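Local coordinates for protein pngf-ii (Elizabethkingia meningoseptica, PDB 4R4X) that acts as a peptide:N-glycosidase, probably releasing N-linked glycans from glycoproteins by hydrolysis, at residues 235-241 and 357-363; 308-312 and 323-327. All coordinates share one frame; numbering follows the deposited sequence.

Contact 1 pairs two inner strands of a four-stranded antiparallel sheet; contact 2 folds a loop, residues 308-312, against the segment 323-327 that leads into the next strand of that same sheet. Their centres lie about 10 Å apart, and contact 2 is nested inside the chain loop closed by contact 1. The first is held by regular backbone hydrogen bonds, with apolar side chains buried on one face. The second lies farther from the chain centre and depends on one isoleucine and one asparagine. Both are partly buried. They meet through two probable hydrogen bonds, S240 N to I308 O and Q238 OE1 to T326 OG1, each 2.8 Å.

Contact 1: residues 235-241 and 357-363; sequences ELKQKSN and GHQISLE
E235 to S240 pair with E363 to H358 as neighbouring antiparallel strands, their axes 4.7 Å apart and their directions 171° from each other. They are the central strands of a four-stranded sheet, consistent with the jelly-roll architecture of the PNGase F family. Backbone evidence comes first: the pairs E235-E363, K237-S361 and K239-Q359 each exchange two N-H...O bonds. Past the strand end, N241 N adds a 2.8 Å bond to G357 O.

Apolar contact lies on the face carrying L236, I360 and L362. The methyls L236 CD1 and I360 CD1 meet at 3.6 Å, and L362 CD1 reaches back over L236 CB and the E235 carbonyl. Strand 343-350 packs against I360 from outside the pair.

Two polar clusters gather near S240 and H358. Q238 bends at chi2 (-86°), which lets NE2 donate to H358 ND1 at 3.1 Å, almost exactly in the ring plane but along a bent bond (142°). Q238 OE1 is held by T326, while H358 NE2 bonds D243, so both groups are fixed from two ends. Beside K239 and Q359, which share the other face, N241 ND2 gives a nearly straight bond to Q359 OE1 at 3.2 Å, the two amides standing almost perpendicular. K239 NZ binds N241 OD1 at 3.1 Å, holding the other end of that amide.

At the far end two like-charged groups come close, E235 OE2 and E363 OE1 lying 4.0 Å apart; one shared water probably eases their repulsion, donating to both E235 OE2 and E363 OE1 at 2.7 Å.

Contact 2: residues 308-312 and 323-327; sequences IGHFN and HNNTP
I308 and G309 run past N325 and N324; G309 CA and N324 CA are the closest pair of CA atoms, 4.9 Å apart. Neither segment is regular here, except that 326-327 begins a strand. G309 to N312 form a type I beta turn, closed by N312 N bonding G309 O at 3.2 Å. G309 has positive phi (90°), and its CA packs 3.7 Å from N324 O.

N312 uses one end of its amide on its own turn and the other across the contact. OD1 accepts G309 N at 2.9 Å, which ties the side chain back onto the turn, and ND2 donates to H323 O at 2.9 Å. That second bond is only moderately straight (153°), and the donor arrives well above the carbonyl plane. N324 OD1 is near the same nitrogen but makes no bond with it, although the two amides are nearly coplanar.

I308 packs by van der Waals contact against the backbone of 323-325 and against T326. With CG1 anti to the backbone N (chi1 -162°), the longer branch extends across the other segment: I308 CG1 lies 3.2 Å from H323 O, and I308 CD1 reaches 3.6 Å from N325 C. The other branch, I308 CG2, meets T326 OG1 at 3.7 Å, the hydroxyl engaged by the Q238 side chain.

Both segments border strand 231-240. The loop residue I308 meets S240 at the end of that strand, while T326 begins the outer strand 326-331 and has a separate backbone hydrogen bond with Q238. On the loop side, H323 pairs through its backbone with L466 and meets the ring of F467.

Contact 1: residues 235-241 and 357-363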
# COMPACT_ATOMS: atom_id res chain seq x y z
N GLU A 235 -2.32 -1.80 -4.00
CA GLU A 235 -1.52 -1.08 -4.99
C GLU A 235 -1.58 -1.69 -6.39
O GLU A 235 -1.30 -2.87 -6.59
CB GLU A 235 -0.06 -0.96 -4.56
CG GLU A 235 0.77 -0.04 -5.47
CD GLU A 235 2.16 0.24 -4.88
OE1 GLU A 235 2.62 1.40 -4.93
OE2 GLU A 235 2.80 -0.70 -4.38
N LEU A 236 -1.94 -0.85 -7.36
CA LEU A 236 -2.06 -1.25 -8.75
C LEU A 236 -1.14 -0.38 -9.59
O LEU A 236 -1.02 0.84 -9.34
CB LEU A 236 -3.51 -1.08 -9.21
CG LEU A 236 -3.75 -1.55 -10.66
CD1 LEU A 236 -5.01 -2.37 -10.81
CD2 LEU A 236 -3.77 -0.38 -11.61
N LYS A 237 -0.49 -1.01 -10.57
CA LYS A 237 0.32 -0.28 -11.55
C LYS A 237 -0.25 -0.61 -12.92
O LYS A 237 -0.65 -1.73 -13.16
CB LYS A 237 1.79 -0.72 -11.49
CG LYS A 237 2.48 -0.65 -10.15
CD LYS A 237 2.58 0.75 -9.58
CE LYS A 237 3.31 0.74 -8.23
NZ LYS A 237 4.74 0.34 -8.39
N GLN A 238 -0.34 0.37 -13.80
CA GLN A 238 -1.05 0.20 -15.07
C GLN A 238 -0.31 0.90 -16.20
O GLN A 238 0.33 1.91 -15.99
CB GLN A 238 -2.46 0.80 -14.95
CG GLN A 238 -3.28 0.89 -16.23
CD GLN A 238 -3.03 2.16 -17.05
OE1 GLN A 238 -2.63 3.19 -16.52
NE2 GLN A 238 -3.30 2.08 -18.33
N LYS A 239 -0.41 0.34 -17.41
CA LYS A 239 -0.09 1.04 -18.64
C LYS A 239 -0.94 0.52 -19.78
O LYS A 239 -1.54 -0.55 -19.68
CB LYS A 239 1.38 0.88 -19.00
CG LYS A 239 1.75 -0.49 -19.54
CD LYS A 239 3.26 -0.54 -19.76
CE LYS A 239 3.75 -1.95 -20.04
NZ LYS A 239 3.70 -2.26 -21.50
N SER A 240 -0.99 1.30 -20.85
CA SER A 240 -1.64 0.89 -22.09
C SER A 240 -0.74 -0.04 -22.88
O SER A 240 0.46 0.21 -22.98
CB SER A 240 -2.00 2.09 -22.98
OG SER A 240 -2.49 1.67 -24.25
N ASN A 241 -1.35 -1.09 -23.44
CA ASN A 241 -0.75 -1.95 -24.46
C ASN A 241 -1.42 -1.76 -25.80
O ASN A 241 -1.45 -2.68 -26.63
CB ASN A 241 -0.89 -3.43 -24.07
CG ASN A 241 0.14 -3.89 -23.06
OD1 ASN A 241 0.98 -3.13 -22.58
ND2 ASN A 241 0.08 -5.16 -22.74
N GLY A 357 -5.18 -3.54 -25.39
CA GLY A 357 -5.72 -3.25 -24.07
C GLY A 357 -4.71 -2.60 -23.15
O GLY A 357 -4.11 -1.58 -23.48
N HIS A 358 -4.58 -3.20 -21.96
CA HIS A 358 -3.80 -2.68 -20.85
C HIS A 358 -3.03 -3.80 -20.21
O HIS A 358 -3.36 -4.97 -20.38
CB HIS A 358 -4.72 -2.07 -19.77
CG HIS A 358 -5.57 -0.97 -20.29
ND1 HIS A 358 -5.30 0.36 -20.03
CD2 HIS A 358 -6.65 -0.98 -21.09
CE1 HIS A 358 -6.20 1.11 -20.62
NE2 HIS A 358 -7.03 0.32 -21.28
N GLN A 359 -2.00 -3.45 -19.46
CA GLN A 359 -1.25 -4.38 -18.62
C GLN A 359 -1.26 -3.81 -17.20
O GLN A 359 -0.98 -2.62 -17.01
CB GLN A 359 0.18 -4.45 -19.13
CG GLN A 359 0.96 -5.59 -18.60
CD GLN A 359 2.25 -5.69 -19.38
OE1 GLN A 359 2.24 -6.06 -20.55
NE2 GLN A 359 3.34 -5.26 -18.78
N ILE A 360 -1.57 -4.66 -16.21
CA ILE A 360 -1.46 -4.25 -14.81
C ILE A 360 -0.69 -5.23 -13.93
O ILE A 360 -0.46 -6.41 -14.29
CB ILE A 360 -2.85 -4.03 -14.15
CG1 ILE A 360 -3.51 -5.38 -13.85
CG2 ILE A 360 -3.73 -3.18 -15.04
CD1 ILE A 360 -4.71 -5.31 -12.94
N SER A 361 -0.27 -4.70 -12.78
CA SER A 361 0.17 -5.46 -11.63
C SER A 361 -0.68 -5.02 -10.45
O SER A 361 -1.15 -3.89 -10.42
CB SER A 361 1.66 -5.22 -11.34
OG SER A 361 2.43 -5.67 -12.47
N LEU A 362 -0.87 -5.92 -9.49
CA LEU A 362 -1.69 -5.67 -8.33
C LEU A 362 -1.23 -6.48 -7.13
O LEU A 362 -0.97 -7.70 -7.25
CB LEU A 362 -3.14 -6.03 -8.63
CG LEU A 362 -4.15 -5.90 -7.51
CD1 LEU A 362 -4.34 -4.43 -7.21
CD2 LEU A 362 -5.45 -6.57 -7.92
N GLU A 363 -1.14 -5.82 -5.97
CA GLU A 363 -0.84 -6.49 -4.71
C GLU A 363 -1.56 -5.79 -3.55
O GLU A 363 -2.02 -4.65 -3.68
CB GLU A 363 0.69 -6.53 -4.46
CG GLU A 363 1.33 -5.17 -4.20
CD GLU A 363 2.85 -5.21 -4.11
OE1 GLU A 363 3.42 -4.49 -3.26
OE2 GLU A 363 3.50 -5.97 -4.88
O HOH W 1 2.36 -2.24 -2.16

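Contact 2: residues 308-312 and 323-327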
# COMPACT_ATOMS: atom_id res chain seq x y z
N ILE A 308 -1.13 5.70 -21.81
CA ILE A 308 0.20 5.79 -21.21
C ILE A 308 1.10 4.60 -21.54
O ILE A 308 0.69 3.44 -21.53
CB ILE A 308 0.14 5.99 -19.69
CG1 ILE A 308 1.48 6.52 -19.18
CG2 ILE A 308 -0.24 4.68 -18.98
CD1 ILE A 308 1.44 6.95 -17.74
N GLY A 309 2.34 4.93 -21.87
CA GLY A 309 3.33 3.94 -22.22
C GLY A 309 3.28 3.69 -23.70
O GLY A 309 4.18 4.13 -24.42
N HIS A 310 2.21 3.06 -24.16
CA HIS A 310 2.09 2.68 -25.57
C HIS A 310 2.22 3.84 -26.54
O HIS A 310 2.91 3.75 -27.56
CB HIS A 310 0.78 1.95 -25.83
CG HIS A 310 0.68 1.37 -27.20
ND1 HIS A 310 1.22 0.15 -27.54
CD2 HIS A 310 0.11 1.86 -28.33
CE1 HIS A 310 0.99 -0.09 -28.82
NE2 HIS A 310 0.30 0.92 -29.32
N PHE A 311 1.55 4.95 -26.23
CA PHE A 311 1.58 6.09 -27.10
C PHE A 311 2.70 7.12 -26.84
O PHE A 311 2.73 8.13 -27.51
CB PHE A 311 0.20 6.77 -27.04
CG PHE A 311 -0.88 5.96 -27.67
CD1 PHE A 311 -1.53 4.97 -26.97
CD2 PHE A 311 -1.25 6.17 -29.00
CE1 PHE A 311 -2.52 4.19 -27.57
CE2 PHE A 311 -2.24 5.40 -29.61
CZ PHE A 311 -2.88 4.41 -28.88
N ASN A 312 3.60 6.88 -25.89
CA ASN A 312 4.58 7.90 -25.48
C ASN A 312 5.49 8.36 -26.62
O ASN A 312 5.71 9.56 -26.79
CB ASN A 312 5.47 7.40 -24.35
CG ASN A 312 4.73 7.29 -23.02
OD1 ASN A 312 3.52 7.37 -22.97
ND2 ASN A 312 5.47 7.07 -21.96
N HIS A 323 5.06 10.18 -18.59
CA HIS A 323 5.40 9.13 -17.65
C HIS A 323 5.21 7.77 -18.29
O HIS A 323 4.52 7.64 -19.30
CB HIS A 323 4.54 9.23 -16.40
CG HIS A 323 4.72 10.50 -15.65
ND1 HIS A 323 5.97 10.98 -15.32
CD2 HIS A 323 3.83 11.40 -15.19
CE1 HIS A 323 5.82 12.12 -14.66
NE2 HIS A 323 4.53 12.38 -14.55
N ASN A 324 5.82 6.76 -17.69
CA ASN A 324 5.84 5.40 -18.25
C ASN A 324 4.69 4.50 -17.86
O ASN A 324 4.30 3.60 -18.62
CB ASN A 324 7.18 4.73 -17.89
CG ASN A 324 8.34 5.41 -18.61
OD1 ASN A 324 8.20 5.86 -19.74
ND2 ASN A 324 9.48 5.52 -17.95
N ASN A 325 4.16 4.72 -16.66
CA ASN A 325 3.01 3.95 -16.18
C ASN A 325 2.33 4.71 -15.03
O ASN A 325 2.85 5.73 -14.56
CB ASN A 325 3.45 2.55 -15.74
CG ASN A 325 4.48 2.59 -14.62
OD1 ASN A 325 4.18 3.02 -13.53
ND2 ASN A 325 5.69 2.14 -14.91
N THR A 326 1.16 4.23 -14.63
CA THR A 326 0.34 4.90 -13.65
C THR A 326 0.26 4.05 -12.41
O THR A 326 -0.14 2.90 -12.51
CB THR A 326 -1.11 5.09 -14.09
OG1 THR A 326 -1.15 5.34 -15.50
CG2 THR A 326 -1.74 6.24 -13.30
N PRO A 327 0.63 4.62 -11.25
CA PRO A 327 0.45 3.93 -9.99
C PRO A 327 -0.79 4.43 -9.26
O PRO A 327 -1.09 5.64 -9.30
CB PRO A 327 1.68 4.33 -9.22
CG PRO A 327 1.95 5.74 -9.68
CD PRO A 327 1.39 5.86 -11.07